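Local coordinates for aluminum resistance protein (Clostridium novyi, PDB 3I16) that probably cleaves carbon-sulfur bonds as a pyridoxal-5'-phosphate-dependent lyase of the methionine gamma-lyase family, with a possible role in aluminum resistance, at residues E347-I352 with L391-P396. Numbering follows the deposited sequence.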
loop_
_atom_site.group_PDB
_atom_site.type_symbol
_atom_site.label_atom_id
_atom_site.label_comp_id
_atom_site.label_asym_id
_atom_site.label_seq_id
_atom_site.Cartn_x
_atom_site.Cartn_y
_atom_site.Cartn_z
ATOM N N GLU B 347 -0.011 -23.743 -29.461
ATOM C CA GLU B 347 -1.415 -23.927 -29.172
ATOM C C GLU B 347 -1.685 -24.381 -27.730
ATOM O O GLU B 347 -2.665 -23.950 -27.106
ATOM C CB GLU B 347 -2.014 -24.944 -30.139
ATOM C CG GLU B 347 -2.275 -24.343 -31.484
ATOM C CD GLU B 347 -3.312 -23.243 -31.375
ATOM O OE1 GLU B 347 -4.494 -23.590 -31.139
ATOM O OE2 GLU B 347 -2.930 -22.041 -31.484
ATOM N N PHE B 348 -0.827 -25.246 -27.203
ATOM C CA PHE B 348 -1.015 -25.718 -25.835
ATOM C C PHE B 348 -0.856 -24.555 -24.866
ATOM O O PHE B 348 -1.696 -24.380 -23.961
ATOM C CB PHE B 348 -0.027 -26.840 -25.484
ATOM C CG PHE B 348 -0.119 -27.307 -24.064
ATOM C CD1 PHE B 348 -1.094 -28.201 -23.685
ATOM C CD2 PHE B 348 0.791 -26.868 -23.110
ATOM C CE1 PHE B 348 -1.159 -28.652 -22.386
ATOM C CE2 PHE B 348 0.716 -27.317 -21.800
ATOM C CZ PHE B 348 -0.259 -28.204 -21.456
ATOM N N CYS B 349 0.211 -23.777 -25.059
ATOM C CA CYS B 349 0.505 -22.643 -24.197
ATOM C C CYS B 349 -0.604 -21.606 -24.303
ATOM O O CYS B 349 -0.909 -20.935 -23.324
ATOM C CB CYS B 349 1.844 -21.978 -24.547
ATOM S SG CYS B 349 3.319 -22.923 -24.079
ATOM N N LYS B 350 -1.180 -21.465 -25.488
ATOM C CA LYS B 350 -2.270 -20.521 -25.681
ATOM C C LYS B 350 -3.482 -20.991 -24.888
ATOM O O LYS B 350 -4.184 -20.179 -24.287
ATOM C CB LYS B 350 -2.591 -20.329 -27.161
ATOM C CG LYS B 350 -1.543 -19.437 -27.911
ATOM C CD LYS B 350 -1.870 -19.316 -29.405
ATOM C CE LYS B 350 -0.860 -18.436 -30.157
ATOM N NZ LYS B 350 -0.638 -17.123 -29.504
ATOM N N GLY B 351 -3.699 -22.304 -24.882
ATOM C CA GLY B 351 -4.758 -22.914 -24.099
ATOM C C GLY B 351 -4.612 -22.590 -22.631
ATOM O O GLY B 351 -5.587 -22.219 -21.990
ATOM N N ILE B 352 -3.390 -22.693 -22.108
ATOM C CA ILE B 352 -3.118 -22.372 -20.721
ATOM C C ILE B 352 -3.443 -20.906 -20.412
ATOM O O ILE B 352 -4.013 -20.608 -19.356
ATOM C CB ILE B 352 -1.666 -22.718 -20.316
ATOM C CG1 ILE B 352 -1.449 -24.235 -20.391
ATOM C CG2 ILE B 352 -1.332 -22.219 -18.884
ATOM C CD1 ILE B 352 -2.427 -25.069 -19.520
ATOM N N LEU B 391 -0.792 -20.986 -12.230
ATOM C CA LEU B 391 -0.792 -21.776 -13.451
ATOM C C LEU B 391 -0.123 -20.999 -14.564
ATOM O O LEU B 391 -0.516 -19.876 -14.873
ATOM C CB LEU B 391 -2.214 -22.169 -13.883
ATOM C CG LEU B 391 -2.289 -23.099 -15.111
ATOM C CD1 LEU B 391 -1.601 -24.449 -14.853
ATOM C CD2 LEU B 391 -3.737 -23.332 -15.596
ATOM N N SER B 392 0.878 -21.619 -15.177
ATOM C CA SER B 392 1.666 -20.988 -16.222
ATOM C C SER B 392 2.333 -22.075 -17.060
ATOM O O SER B 392 2.381 -23.247 -16.658
ATOM C CB SER B 392 2.733 -20.106 -15.564
ATOM O OG SER B 392 3.451 -20.865 -14.598
ATOM N N ALA B 393 2.811 -21.699 -18.238
ATOM C CA ALA B 393 3.504 -22.614 -19.126
ATOM C C ALA B 393 4.502 -21.807 -19.915
ATOM O O ALA B 393 4.176 -20.684 -20.340
ATOM C CB ALA B 393 2.542 -23.269 -20.109
ATOM N N ASP B 394 5.690 -22.372 -20.144
ATOM C CA ASP B 394 6.705 -21.708 -20.966
ATOM C C ASP B 394 7.464 -22.709 -21.833
ATOM O O ASP B 394 7.557 -23.896 -21.490
ATOM C CB ASP B 394 7.570 -20.741 -20.164
ATOM C CG ASP B 394 7.923 -21.248 -18.814
ATOM O OD1 ASP B 394 8.794 -22.117 -18.713
ATOM O OD2 ASP B 394 7.338 -20.742 -17.839
ATOM N N ALA B 395 7.928 -22.249 -22.999
ATOM C CA ALA B 395 8.535 -23.149 -23.967
ATOM C C ALA B 395 9.430 -22.488 -24.994
ATOM O O ALA B 395 8.899 -21.853 -25.930
ATOM C CB ALA B 395 7.449 -23.870 -24.705
ATOM N N PRO B 396 10.774 -22.669 -24.865
ATOM C CA PRO B 396 11.722 -22.168 -25.870
ATOM C C PRO B 396 11.331 -22.680 -27.227
ATOM O O PRO B 396 11.014 -23.872 -27.358
ATOM C CB PRO B 396 13.047 -22.799 -25.446
ATOM C CG PRO B 396 12.924 -22.980 -23.979
ATOM C CD PRO B 396 11.473 -23.251 -23.699
#
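C349 and I352, about one helical turn apart, meet the alternate residues L391, A393 and A395 by apolar contact alone, a compact example of how a helix packs on one face of a beta-sheet. No hydrogen bond links the two segments. The sulfur of C349 straddles two methyl groups of the strand, with SG 4.1 Å from A393 CB and 4.3 Å from A395 CB. I352 divides its branches: CG1 reaches the same methyl, 4.1 Å from A393 CB, whereas CG2 sits 4.0 Å from L391 CG and also lies against the carbonyl carbon of S392. The I352 and L391 side chains cross at about a right angle. L391 holds CG anti to its backbone N (chi1 -176°), carrying the branch point to the CG2 methyl of I352.

With a cysteine facing an alanine, the backbones come near at this point, C349 CA 5.9 Å from A393 CA; the axes of the two segments are 8.0 Å apart at their closest and run nearly antiparallel, at 158°. Helix 342-354 thus lies against an inner strand of the antiparallel sheet in what is probably the C-terminal small domain of a fold type I PLP enzyme, distinct from the seven-stranded mixed sheet. Helix 411-425 packs beside it, A421 touching F348 and I352, while L405 and A379, from the strands flanking 392-396, also touch I352.

The strand's two polar side chains, S392 and D394, alternate with the apolar ones and start away from the helix; S392 OG is hydrogen-bonded to Q406 O and E390 O, and D394 OD1 to Y188 OH. The S392 side chain is about 10 Å from that of Y126, a cofactor-binding residue, and about 11 Å from the bound PLP.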